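Side-chain contact in malonyl CoA-acyl carrier protein transacylase (Synechocystis sp. PCC 6803 substr. Kazusa, PDB 4RR5), which catalyses transfer of the malonyl group from malonyl-CoA to the acyl carrier protein, yielding malonyl-ACP and CoA for fatty acid biosynthesis: residues A[285-288]-A[289-293]. Sequence-based numbering, arbitrary orientation.
Sequences GQLD and DLNSL
Asp289 turns its carboxylate back toward the start of the C-terminal helix 287-291, where OD2 meets two successive backbone amides. The bond from Gly285 N to Asp289 OD2 is 2.9 Å long and fairly straight (N-H...O 165°), reaching the oxygen on its anti side and 22° out of the carboxylate plane; the second, from Gln286 N to the same OD2, is weak and strongly bent. Asp289 CG lies beside its own backbone N (chi1 -54°), which turns the carboxylate back toward the chain entering the helix and also brings OD2 to 3.6 Å from Gln286 CB. Two i to i+4 backbone bonds form the turn: Leu290 N gives to Gln286 O at 3.2 Å, an oxygen that also takes a weak bond from Asp289 N, and Asn291 N gives to Leu287 O at 3.0 Å. One residue further on, Ser292 OG donates to Asp288 O over 3.1 Å, in the carbonyl plane, so a side-chain hydroxyl takes the carbonyl oxygen four residues earlier. Between 285-288 and 289-293 the apolar contact is Leu287 CD1 against Leu290 CD1, 3.9 Å apart with the two side chains crossing at a slant. Leu290 is buried and continues onto Leu70, Leu73 and Leu74 of helix 56-76, whereas Asp288 and Asn291 are exposed. Asp20 accepts a hydrogen bond from Leu287 N through OD2, so a second acidic side chain serves the amides at this helix start. The whole is a short surface helix with Gln286 at its N-cap position and Asp289, three residues after the N-cap, accepting from the amides of Gly285 and, weakly, Gln286; it joins edge strand 280-284 of the parallel sheet to the C-terminus.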
loop_
_atom_site.group_PDB
_atom_site.type_symbol
_atom_site.label_atom_id
_atom_site.label_comp_id
_atom_site.label_asym_id
_atom_site.label_seq_id
_atom_site.Cartn_x
_atom_site.Cartn_y
_atom_site.Cartn_z
ATOM N N GLY A 285 -2.921 10.141 10.539
ATOM C CA GLY A 285 -1.520 9.765 10.491
ATOM C C GLY A 285 -0.678 10.484 11.528
ATOM O O GLY A 285 0.550 10.364 11.551
ATOM N N GLN A 286 -1.340 11.253 12.381
ATOM C CA GLN A 286 -0.672 11.960 13.474
ATOM C C GLN A 286 -1.542 11.934 14.695
ATOM O O GLN A 286 -2.770 11.857 14.590
ATOM C CB GLN A 286 -0.366 13.416 13.120
ATOM C CG GLN A 286 0.774 13.591 12.175
ATOM C CD GLN A 286 0.904 15.018 11.722
ATOM O OE1 GLN A 286 -0.008 15.824 11.925
ATOM N NE2 GLN A 286 2.049 15.352 11.119
ATOM N N LEU A 287 -0.891 12.021 15.850
ATOM C CA LEU A 287 -1.568 12.154 17.130
ATOM C C LEU A 287 -2.635 13.264 17.093
ATOM O O LEU A 287 -3.743 13.088 17.606
ATOM C CB LEU A 287 -0.537 12.424 18.231
ATOM C CG LEU A 287 -0.963 11.971 19.622
ATOM C CD1 LEU A 287 -1.425 10.509 19.559
ATOM C CD2 LEU A 287 0.184 12.143 20.597
ATOM N N ASP A 288 -2.312 14.388 16.455
ATOM C CA ASP A 288 -3.260 15.496 16.355
ATOM C C ASP A 288 -4.560 15.096 15.660
ATOM O O ASP A 288 -5.636 15.563 16.038
ATOM C CB ASP A 288 -2.625 16.682 15.625
ATOM C CG ASP A 288 -3.231 18.016 16.047
ATOM O OD1 ASP A 288 -4.449 18.056 16.374
ATOM O OD2 ASP A 288 -2.481 19.017 16.074
ATOM N N ASP A 289 -4.455 14.233 14.650
ATOM C CA ASP A 289 -5.628 13.691 13.973
ATOM C C ASP A 289 -6.439 12.842 14.931
ATOM O O ASP A 289 -7.663 12.919 14.964
ATOM C CB ASP A 289 -5.232 12.833 12.761
ATOM C CG ASP A 289 -4.336 13.562 11.796
ATOM O OD1 ASP A 289 -4.594 14.751 11.547
ATOM O OD2 ASP A 289 -3.374 12.946 11.289
ATOM N N LEU A 290 -5.748 11.997 15.686
ATOM C CA LEU A 290 -6.417 11.059 16.576
ATOM C C LEU A 290 -7.237 11.792 17.624
ATOM O O LEU A 290 -8.332 11.359 18.006
ATOM C CB LEU A 290 -5.395 10.155 17.263
ATOM C CG LEU A 290 -4.864 8.960 16.477
ATOM C CD1 LEU A 290 -3.605 8.410 17.143
ATOM C CD2 LEU A 290 -5.947 7.889 16.359
ATOM N N ASN A 291 -6.688 12.913 18.084
ATOM C CA ASN A 291 -7.256 13.630 19.212
ATOM C C ASN A 291 -8.552 14.362 18.874
ATOM O O ASN A 291 -9.345 14.653 19.765
ATOM C CB ASN A 291 -6.214 14.603 19.767
ATOM C CG ASN A 291 -5.016 13.885 20.352
ATOM O OD1 ASN A 291 -5.088 12.686 20.654
ATOM N ND2 ASN A 291 -3.910 14.614 20.530
ATOM N N SER A 292 -8.764 14.630 17.584
ATOM C CA SER A 292 -9.964 15.308 17.100
ATOM C C SER A 292 -11.088 14.321 16.891
ATOM O O SER A 292 -12.142 14.669 16.368
ATOM C CB SER A 292 -9.681 16.035 15.796
ATOM O OG SER A 292 -8.451 16.731 15.866
ATOM N N LEU A 293 -10.837 13.085 17.300
ATOM C CA LEU A 293 -11.773 11.994 17.135
ATOM C C LEU A 293 -11.995 11.711 15.651
ATOM O O LEU A 293 -11.222 10.976 15.024
ATOM C CB LEU A 293 -13.096 12.299 17.853
ATOM C CG LEU A 293 -13.202 11.632 19.230
ATOM C CD1 LEU A 293 -12.047 12.061 20.146
ATOM C CD2 LEU A 293 -14.559 11.889 19.885
#